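Local atomic coordinates of multiheme cytochrome cf (Carboxydothermus ferrireducens DSM 11255, PDB entry 6QVM), a protein that carries multiple c-type hemes in the cell-surface S-layer and probably passes electrons to insoluble extracellular Fe(III). Residues P566-N572 / Y588-S594; A378-C383 / L469-V474. All blocks are in the same frame, centred on the assembly; numbering follows the deposited sequence.

Overall arrangement
The centre of interaction 2 (378-383 with 469-474) is about 12 Å from the centre of the chain, among the hemes. That of interaction 1 (566-572 with 588-594) is about 30 Å from the same point. Their own centres are about 24 Å apart. Their nearest atoms stay about 12 Å apart, so they do not touch, and along the chain interaction 2 closes before interaction 1 opens. Interaction 2 brings together two cysteines bonded to two different hemes. Interaction 1 is a strand pair whose S594 side chain comes within about 4 Å of a heme. Calcium is near both: about 7 Å from the N572 side chain and about 6 Å from that of S380.

Interaction 1: P566-N572 / Y588-S594; sequences PTISIDN and YKASYNS
Strands 567-572 and 589-593 run antiparallel at 166°, their axes 4.8 Å apart, with T567 opposite N593 and D571 opposite K589. I568-Y592 and I570-A590 are the hydrogen-bonded pairs. I570 N reaches A590 O at 2.8 Å, and A590 N answers to I570 O. N572 N to Y588 O and S594 N to P566 O extend the ladder past both ends. Strand 589-593 is an outer strand of a four-stranded antiparallel sheet, and 567-572 lies between it and strand 400-403.

On the face with I568 and I570, Y592 lies alongside I568. With CG wedged between its backbone N and carbonyl carbon (chi1 51°), the ring takes I568 CG2 over one face, a CH-pi contact 3.7 Å from the centroid. Y592 OH bonds to K562 O, which anchors the ring's far end.

On the other face, S569 OG and S591 OG bond at 2.7 Å. K589 NZ sits nearly equidistant from the two D571 oxygens, 3.5 Å from OD2, in a long salt bridge. The D571 carboxylate stands at the edge of the Y588 ring, their planes 89° apart. N593 brings ND2 to T567 CG2, while its OD1 bonds to C595 N.

The main-chain bonds therefore fix the register, while the long salt bridge, between partly exposed D571 and exposed K589, probably adds little to the pairing.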
ATOM      1  N   PRO A 566     -20.056 -30.082  -7.762  1.00 57.61           N
ATOM      2  CA  PRO A 566     -20.175 -28.728  -7.229  1.00 55.64           C
ATOM      3  C   PRO A 566     -19.207 -28.398  -6.077  1.00 53.90           C
ATOM      4  O   PRO A 566     -18.897 -27.220  -5.846  1.00 59.40           O
ATOM      5  CB  PRO A 566     -21.614 -28.692  -6.751  1.00 50.48           C
ATOM      6  CG  PRO A 566     -21.866 -30.086  -6.293  1.00 45.78           C
ATOM      7  CD  PRO A 566     -21.072 -30.983  -7.176  1.00 50.75           C
ATOM      8  N   THR A 567     -18.750 -29.414  -5.351  1.00 47.12           N
ATOM      9  CA  THR A 567     -17.831 -29.213  -4.240  1.00 49.92           C
ATOM     10  C   THR A 567     -16.422 -29.658  -4.615  1.00 44.11           C
ATOM     11  O   THR A 567     -16.223 -30.525  -5.470  1.00 42.39           O
ATOM     12  CB  THR A 567     -18.275 -29.958  -2.980  1.00 48.71           C
ATOM     13  OG1 THR A 567     -18.097 -31.368  -3.167  1.00 75.57           O
ATOM     14  CG2 THR A 567     -19.728 -29.654  -2.654  1.00 46.28           C
ATOM     15  N   ILE A 568     -15.440 -29.027  -3.974  1.00 48.68           N
ATOM     16  CA  ILE A 568     -14.035 -29.357  -4.160  1.00 35.86           C
ATOM     17  C   ILE A 568     -13.359 -29.315  -2.797  1.00 41.03           C
ATOM     18  O   ILE A 568     -13.740 -28.539  -1.915  1.00 50.97           O
ATOM     19  CB  ILE A 568     -13.347 -28.395  -5.159  1.00 35.48           C
ATOM     20  CG1 ILE A 568     -11.945 -28.889  -5.519  1.00 34.09           C
ATOM     21  CG2 ILE A 568     -13.292 -26.985  -4.595  1.00 34.99           C
ATOM     22  CD1 ILE A 568     -11.335 -28.139  -6.686  1.00 30.45           C
ATOM     23  N   SER A 569     -12.371 -30.188  -2.617  1.00 43.23           N
ATOM     24  CA  SER A 569     -11.559 -30.226  -1.409  1.00 44.35           C
ATOM     25  C   SER A 569     -10.093 -30.137  -1.800  1.00 46.57           C
ATOM     26  O   SER A 569      -9.634 -30.888  -2.666  1.00 47.87           O
ATOM     27  CB  SER A 569     -11.819 -31.498  -0.605  1.00 39.15           C
ATOM     28  OG  SER A 569     -12.697 -31.235   0.473  1.00 54.24           O
ATOM     29  N   ILE A 570      -9.367 -29.217  -1.170  1.00 50.85           N
ATOM     30  CA  ILE A 570      -7.964 -28.983  -1.479  1.00 45.53           C
ATOM     31  C   ILE A 570      -7.144 -29.110  -0.205  1.00 48.02           C
ATOM     32  O   ILE A 570      -7.529 -28.597   0.852  1.00 48.18           O
ATOM     33  CB  ILE A 570      -7.739 -27.601  -2.124  1.00 45.27           C
ATOM     34  CG1 ILE A 570      -8.700 -27.395  -3.297  1.00 40.07           C
ATOM     35  CG2 ILE A 570      -6.294 -27.455  -2.575  1.00 45.57           C
ATOM     36  CD1 ILE A 570      -8.260 -26.313  -4.272  1.00 48.68           C
ATOM     37  N   ASP A 571      -6.018 -29.809  -0.313  1.00 53.04           N
ATOM     38  CA  ASP A 571      -4.965 -29.768   0.689  1.00 55.92           C
ATOM     39  C   ASP A 571      -3.856 -28.865   0.168  1.00 54.73           C
ATOM     40  O   ASP A 571      -3.240 -29.154  -0.866  1.00 52.49           O
ATOM     41  CB  ASP A 571      -4.433 -31.166   1.011  1.00 56.08           C
ATOM     42  CG  ASP A 571      -5.363 -31.946   1.929  1.00 66.01           C
ATOM     43  OD1 ASP A 571      -6.496 -31.473   2.162  1.00 78.09           O
ATOM     44  OD2 ASP A 571      -4.964 -33.032   2.407  1.00 79.76           O
ATOM     45  N   ASN A 572      -3.627 -27.760   0.871  1.00 38.20           N
ATOM     46  CA  ASN A 572      -2.616 -26.777   0.495  1.00 40.93           C
ATOM     47  C   ASN A 572      -1.280 -27.261   1.044  1.00 43.49           C
ATOM     48  O   ASN A 572      -0.990 -27.113   2.234  1.00 39.26           O
ATOM     49  CB  ASN A 572      -2.994 -25.401   1.029  1.00 38.15           C
ATOM     50  CG  ASN A 572      -2.195 -24.285   0.390  1.00 36.20           C
ATOM     51  OD1 ASN A 572      -1.005 -24.440   0.105  1.00 42.85           O
ATOM     52  ND2 ASN A 572      -2.844 -23.154   0.157  1.00 38.95           N
ATOM     53  N   TYR A 588      -4.412 -26.472   6.646  1.00 41.87           N
ATOM     54  CA  TYR A 588      -4.086 -26.538   5.227  1.00 34.40           C
ATOM     55  C   TYR A 588      -5.229 -27.062   4.369  1.00 39.16           C
ATOM     56  O   TYR A 588      -5.072 -27.140   3.145  1.00 41.14           O
ATOM     57  CB  TYR A 588      -2.843 -27.411   5.020  1.00 42.28           C
ATOM     58  CG  TYR A 588      -2.970 -28.791   5.618  1.00 44.60           C
ATOM     59  CD1 TYR A 588      -2.631 -29.031   6.944  1.00 45.96           C
ATOM     60  CD2 TYR A 588      -3.437 -29.855   4.859  1.00 53.81           C
ATOM     61  CE1 TYR A 588      -2.753 -30.294   7.497  1.00 56.70           C
ATOM     62  CE2 TYR A 588      -3.560 -31.121   5.398  1.00 55.29           C
ATOM     63  CZ  TYR A 588      -3.219 -31.335   6.719  1.00 65.32           C
ATOM     64  OH  TYR A 588      -3.342 -32.593   7.264  1.00 77.24           O
ATOM     65  N   LYS A 589      -6.363 -27.426   4.969  1.00 42.30           N
ATOM     66  CA  LYS A 589      -7.498 -27.948   4.217  1.00 48.51           C
ATOM     67  C   LYS A 589      -8.466 -26.825   3.879  1.00 44.38           C
ATOM     68  O   LYS A 589      -8.843 -26.036   4.751  1.00 45.13           O
ATOM     69  CB  LYS A 589      -8.239 -29.037   4.995  1.00 47.07           C
ATOM     70  CG  LYS A 589      -7.417 -30.266   5.330  1.00 69.85           C
ATOM     71  CD  LYS A 589      -8.187 -31.183   6.261  1.00 75.38           C
ATOM     72  CE  LYS A 589      -7.441 -32.481   6.486  1.00 78.26           C
ATOM     73  NZ  LYS A 589      -7.003 -33.070   5.191  1.00 75.69           N
ATOM     74  N   ALA A 590      -8.876 -26.769   2.618  1.00 41.23           N
ATOM     75  CA  ALA A 590      -9.884 -25.832   2.152  1.00 42.34           C
ATOM     76  C   ALA A 590     -10.960 -26.598   1.399  1.00 46.84           C
ATOM     77  O   ALA A 590     -10.659 -27.527   0.642  1.00 43.23           O
ATOM     78  CB  ALA A 590      -9.271 -24.758   1.251  1.00 42.80           C
ATOM     79  N   SER A 591     -12.212 -26.197   1.601  1.00 52.56           N
ATOM     80  CA  SER A 591     -13.344 -26.904   1.022  1.00 48.34           C
ATOM     81  C   SER A 591     -14.458 -25.908   0.751  1.00 44.90           C
ATOM     82  O   SER A 591     -14.814 -25.128   1.639  1.00 44.94           O
ATOM     83  CB  SER A 591     -13.826 -27.999   1.973  1.00 42.81           C
ATOM     84  OG  SER A 591     -14.276 -29.127   1.253  1.00 67.04           O
ATOM     85  N   TYR A 592     -14.997 -25.926  -0.467  1.00 47.85           N
ATOM     86  CA  TYR A 592     -16.104 -25.037  -0.782  1.00 42.65           C
ATOM     87  C   TYR A 592     -16.986 -25.631  -1.872  1.00 54.06           C
ATOM     88  O   TYR A 592     -16.598 -26.554  -2.592  1.00 47.33           O
ATOM     89  CB  TYR A 592     -15.609 -23.646  -1.199  1.00 36.93           C
ATOM     90  CG  TYR A 592     -14.541 -23.619  -2.279  1.00 34.42           C
ATOM     91  CD1 TYR A 592     -14.876 -23.665  -3.629  1.00 29.81           C
ATOM     92  CD2 TYR A 592     -13.199 -23.499  -1.950  1.00 37.24           C
ATOM     93  CE1 TYR A 592     -13.898 -23.616  -4.617  1.00 32.31           C
ATOM     94  CE2 TYR A 592     -12.218 -23.457  -2.923  1.00 29.28           C
ATOM     95  CZ  TYR A 592     -12.571 -23.515  -4.255  1.00 30.80           C
ATOM     96  OH  TYR A 592     -11.599 -23.470  -5.227  1.00 34.94           O
ATOM     97  N   ASN A 593     -18.187 -25.065  -1.982  1.00 45.55           N
ATOM     98  CA  ASN A 593     -19.155 -25.399  -3.020  1.00 42.13           C
ATOM     99  C   ASN A 593     -19.262 -24.207  -3.964  1.00 40.75           C
ATOM    100  O   ASN A 593     -19.628 -23.106  -3.536  1.00 37.61           O
ATOM    101  CB  ASN A 593     -20.512 -25.739  -2.397  1.00 43.26           C
ATOM    102  CG  ASN A 593     -21.533 -26.240  -3.416  1.00 45.38           C
ATOM    103  OD1 ASN A 593     -21.581 -25.780  -4.557  1.00 39.51           O
ATOM    104  ND2 ASN A 593     -22.374 -27.180  -2.988  1.00 42.11           N
ATOM    105  N   SER A 594     -18.955 -24.425  -5.246  1.00 35.06           N
ATOM    106  CA  SER A 594     -18.930 -23.335  -6.212  1.00 37.97           C
ATOM    107  C   SER A 594     -20.302 -23.016  -6.801  1.00 37.74           C
ATOM    108  O   SER A 594     -20.391 -22.115  -7.644  1.00 39.04           O
ATOM    109  CB  SER A 594     -17.958 -23.648  -7.360  1.00 39.56           C
ATOM    110  OG  SER A 594     -16.609 -23.574  -6.931  1.00 42.01           O
TER

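Interaction 2: A378-C383 / L469-V474; sequences AASATC and LGITCV. With HEC (heme c), chain J.
T472 turns OG1 into the position between its backbone N and carbonyl carbon (chi1 62°), which presents the hydroxyl to A378 O. S380 and C473 each set their side-chain oxygen or sulfur beside their own backbone N, chi1 -63° and -49°, which leaves S380 OG 3.7 Å from C473 SG. T472 OG1 donates to A378 O at 2.9 Å, from somewhat out of the carbonyl plane. A378 O also takes a proton from a water at 2.9 Å. That water accepts from V474 N, so a second, bridged link joins the same carbonyl to the start of the helix beginning near C473.

S380 OG lies against CA and CB of T472. It accepts a weak, bent bond from C473 N, but Y397 OH is its stronger partner. Y397 OH also bonds to I471 O, tying both segments to one tyrosine.

C383 and C473 belong to c-type heme attachment sites; the segment 469-474 falls in a doubled CXXCH region. C383 SG is joined to a heme vinyl-derived carbon, CAB, by a 1.8 Å thioether bond, and C473 SG is bonded likewise to CAB of another heme. The two sulfurs, C383 SG and C473 SG, meet at 3.5 Å without a disulfide. C473 CB also approaches the methyl CMB of the heme held by C383, and V474 CG1 packs on its CBB.

At the end away from that heme, L469 spreads its two branches over A378 and A379: CD1 touches A378 CB at 3.8 Å, and CD2 touches A379 CB. A378 CB also meets V474 CG2.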
ATOM      1  N   ALA A 378       6.492  -5.353  -4.934  1.00 32.18           N
ATOM      2  CA  ALA A 378       5.289  -5.812  -5.612  1.00 35.95           C
ATOM      3  C   ALA A 378       5.120  -7.323  -5.552  1.00 33.51           C
ATOM      4  O   ALA A 378       4.068  -7.826  -5.963  1.00 41.54           O
ATOM      5  CB  ALA A 378       5.301  -5.348  -7.070  1.00 30.60           C
ATOM      6  N   ALA A 379       6.117  -8.048  -5.051  1.00 29.32           N
ATOM      7  CA  ALA A 379       5.992  -9.488  -4.893  1.00 32.67           C
ATOM      8  C   ALA A 379       4.938  -9.814  -3.844  1.00 31.88           C
ATOM      9  O   ALA A 379       4.747  -9.076  -2.875  1.00 37.54           O
ATOM     10  CB  ALA A 379       7.333 -10.104  -4.496  1.00 25.57           C
ATOM     11  N   SER A 380       4.249 -10.936  -4.054  1.00 36.56           N
ATOM     12  CA  SER A 380       3.163 -11.324  -3.161  1.00 36.23           C
ATOM     13  C   SER A 380       3.634 -11.540  -1.733  1.00 33.79           C
ATOM     14  O   SER A 380       2.815 -11.480  -0.810  1.00 40.85           O
ATOM     15  CB  SER A 380       2.495 -12.597  -3.675  1.00 37.59           C
ATOM     16  OG  SER A 380       1.901 -12.375  -4.939  1.00 45.84           O
ATOM     17  N   ALA A 381       4.929 -11.791  -1.532  1.00 28.88           N
ATOM     18  CA  ALA A 381       5.439 -12.019  -0.184  1.00 28.61           C
ATOM     19  C   ALA A 381       5.253 -10.796   0.703  1.00 26.78           C
ATOM     20  O   ALA A 381       5.197 -10.923   1.930  1.00 29.08           O
ATOM     21  CB  ALA A 381       6.914 -12.412  -0.244  1.00 18.98           C
ATOM     22  N   THR A 382       5.170  -9.605   0.100  1.00 22.43           N
ATOM     23  CA  THR A 382       4.900  -8.398   0.877  1.00 24.88           C
ATOM     24  C   THR A 382       3.579  -8.517   1.626  1.00 28.97           C
ATOM     25  O   THR A 382       3.448  -8.048   2.763  1.00 29.29           O
ATOM     26  CB  THR A 382       4.898  -7.181  -0.045  1.00 26.57           C
ATOM     27  OG1 THR A 382       6.197  -7.027  -0.628  1.00 32.92           O
ATOM     28  CG2 THR A 382       4.534  -5.914   0.715  1.00 22.83           C
ATOM     29  N   CYS A 383       2.599  -9.183   1.019  1.00 22.44           N
ATOM     30  CA  CYS A 383       1.280  -9.350   1.616  1.00 21.55           C
ATOM     31  C   CYS A 383       1.101 -10.683   2.329  1.00 25.03           C
ATOM     32  O   CYS A 383       0.338 -10.762   3.300  1.00 26.58           O
ATOM     33  CB  CYS A 383       0.193  -9.224   0.543  1.00 22.40           C
ATOM     34  SG  CYS A 383       0.547  -8.000  -0.735  1.00 29.16           S
ATOM     35  N   LEU A 469       8.601 -10.974 -12.176  1.00 45.52           N
ATOM     36  CA  LEU A 469       7.384 -11.220 -11.414  1.00 47.45           C
ATOM     37  C   LEU A 469       6.282 -11.749 -12.321  1.00 47.70           C
ATOM     38  O   LEU A 469       6.075 -11.243 -13.429  1.00 44.67           O
ATOM     39  CB  LEU A 469       6.885  -9.949 -10.704  1.00 46.52           C
ATOM     40  CG  LEU A 469       7.731  -9.361  -9.572  1.00 49.65           C
ATOM     41  CD1 LEU A 469       7.104  -8.063  -9.086  1.00 36.29           C
ATOM     42  CD2 LEU A 469       7.889 -10.344  -8.418  1.00 40.80           C
ATOM     43  N   GLY A 470       5.585 -12.779 -11.848  1.00 47.66           N
ATOM     44  CA  GLY A 470       4.332 -13.202 -12.443  1.00 44.97           C
ATOM     45  C   GLY A 470       3.210 -12.302 -11.977  1.00 48.80           C
ATOM     46  O   GLY A 470       3.406 -11.113 -11.716  1.00 41.47           O
ATOM     47  N   ILE A 471       2.022 -12.866 -11.864  1.00 51.34           N
ATOM     48  CA  ILE A 471       0.894 -12.125 -11.312  1.00 46.49           C
ATOM     49  C   ILE A 471       0.988 -12.156  -9.792  1.00 40.99           C
ATOM     50  O   ILE A 471       1.277 -13.196  -9.192  1.00 40.54           O
ATOM     51  CB  ILE A 471      -0.432 -12.720 -11.813  1.00 53.88           C
ATOM     52  CG1 ILE A 471      -0.539 -12.572 -13.334  1.00 41.01           C
ATOM     53  CG2 ILE A 471      -1.612 -12.067 -11.116  1.00 34.91           C
ATOM     54  CD1 ILE A 471      -1.629 -13.420 -13.947  1.00 38.95           C
ATOM     55  N   THR A 472       0.770 -11.006  -9.159  1.00 39.52           N
ATOM     56  CA  THR A 472       0.894 -10.873  -7.715  1.00 38.45           C
ATOM     57  C   THR A 472      -0.345 -10.187  -7.161  1.00 36.00           C
ATOM     58  O   THR A 472      -1.267  -9.833  -7.901  1.00 40.44           O
ATOM     59  CB  THR A 472       2.142 -10.076  -7.324  1.00 36.90           C
ATOM     60  OG1 THR A 472       2.051  -8.750  -7.862  1.00 33.32           O
ATOM     61  CG2 THR A 472       3.397 -10.753  -7.862  1.00 34.03           C
ATOM     62  N   CYS A 473      -0.356 -10.004  -5.835  1.00 35.30           N
ATOM     63  CA  CYS A 473      -1.506  -9.396  -5.166  1.00 30.56           C
ATOM     64  C   CYS A 473      -1.862  -8.056  -5.791  1.00 35.05           C
ATOM     65  O   CYS A 473      -3.029  -7.792  -6.110  1.00 37.43           O
ATOM     66  CB  CYS A 473      -1.216  -9.205  -3.676  1.00 30.18           C
ATOM     67  SG  CYS A 473      -0.564 -10.630  -2.812  1.00 32.62           S
ATOM     68  N   VAL A 474      -0.856  -7.198  -5.986  1.00 30.15           N
ATOM     69  CA  VAL A 474      -1.093  -5.849  -6.491  1.00 33.66           C
ATOM     70  C   VAL A 474      -1.353  -5.817  -7.985  1.00 37.15           C
ATOM     71  O   VAL A 474      -1.578  -4.734  -8.541  1.00 37.21           O
ATOM     72  CB  VAL A 474       0.077  -4.917  -6.123  1.00 34.46           C
ATOM     73  CG1 VAL A 474       0.208  -4.839  -4.612  1.00 34.99           C
ATOM     74  CG2 VAL A 474       1.368  -5.410  -6.745  1.00 31.04           C
TER
HETATM   75 FE   HEC J 706      -3.994  -6.796   4.084  1.00 22.82          FE
HETATM   76  CHA HEC J 706      -7.234  -6.318   5.006  1.00 20.75           C
HETATM   77  CHB HEC J 706      -4.950  -6.813   0.767  1.00 22.39           C
HETATM   78  CHC HEC J 706      -0.690  -6.714   3.124  1.00 23.10           C
HETATM   79  CHD HEC J 706      -3.035  -7.364   7.356  1.00 21.19           C
HETATM   80  NA  HEC J 706      -5.750  -6.591   3.069  1.00 25.45           N
HETATM   81  C1A HEC J 706      -6.991  -6.452   3.657  1.00 24.65           C
HETATM   82  C2A HEC J 706      -7.993  -6.474   2.611  1.00 27.75           C
HETATM   83  C3A HEC J 706      -7.364  -6.615   1.441  1.00 26.70           C
HETATM   84  C4A HEC J 706      -5.944  -6.698   1.708  1.00 24.87           C
HETATM   85  CMA HEC J 706      -8.039  -6.694   0.058  1.00 24.37           C
HETATM   86  CAA HEC J 706      -9.517  -6.360   2.828  1.00 22.42           C
HETATM   87  CBA HEC J 706      -9.935  -4.900   2.684  1.00 30.42           C
HETATM   88  CGA HEC J 706     -11.438  -4.823   2.753  1.00 43.84           C
HETATM   89  O1A HEC J 706     -12.055  -5.566   3.566  1.00 39.84           O
HETATM   90  O2A HEC J 706     -12.017  -4.006   1.991  1.00 41.83           O
HETATM   91  NB  HEC J 706      -3.005  -6.778   2.283  1.00 18.42           N
HETATM   92  C1B HEC J 706      -3.598  -6.732   1.034  1.00 22.60           C
HETATM   93  C2B HEC J 706      -2.554  -6.591   0.045  1.00 20.29           C
HETATM   94  C3B HEC J 706      -1.369  -6.574   0.691  1.00 18.34           C
HETATM   95  C4B HEC J 706      -1.636  -6.686   2.117  1.00 19.60           C
HETATM   96  CMB HEC J 706      -2.825  -6.533  -1.476  1.00 24.03           C
HETATM   97  CAB HEC J 706       0.041  -6.450   0.058  1.00 30.02           C
HETATM   98  CBB HEC J 706       0.213  -5.156  -0.776  1.00 19.83           C
HETATM   99  NC  HEC J 706      -2.206  -7.063   5.056  1.00 19.12           N
HETATM  100  C1C HEC J 706      -0.956  -6.896   4.475  1.00 17.92           C
HETATM  101  C2C HEC J 706       0.048  -6.973   5.526  1.00 17.97           C
HETATM  102  C3C HEC J 706      -0.596  -7.087   6.712  1.00 20.22           C
HETATM  103  C4C HEC J 706      -2.025  -7.188   6.425  1.00 20.82           C
HETATM  104  CMC HEC J 706       1.569  -6.775   5.306  1.00 16.37           C
HETATM  105  CAC HEC J 706       0.024  -7.218   8.138  1.00 25.65           C
HETATM  106  CBC HEC J 706       0.921  -6.023   8.545  1.00 21.70           C
HETATM  107  ND  HEC J 706      -4.977  -6.837   5.896  1.00 18.96           N
HETATM  108  C1D HEC J 706      -4.374  -7.094   7.130  1.00 21.11           C
HETATM  109  C2D HEC J 706      -5.394  -7.048   8.151  1.00 23.80           C
HETATM  110  C3D HEC J 706      -6.696  -6.722   7.413  1.00 24.02           C
HETATM  111  C4D HEC J 706      -6.345  -6.606   6.020  1.00 22.53           C
HETATM  112  CMD HEC J 706      -5.221  -7.275   9.665  1.00 26.00           C
HETATM  113  CAD HEC J 706      -8.091  -6.527   8.028  1.00 24.10           C
HETATM  114  CBD HEC J 706      -8.251  -5.011   8.185  1.00 26.78           C
HETATM  115  CGD HEC J 706      -9.506  -4.644   8.935  1.00 33.65           C
HETATM  116  O1D HEC J 706     -10.455  -5.472   8.940  1.00 33.09           O
HETATM  117  O2D HEC J 706      -9.556  -3.525   9.516  1.00 34.62           O
HETATM  118  O   HOH W   1       1.661  -8.079  -4.423  1.00 31.50           O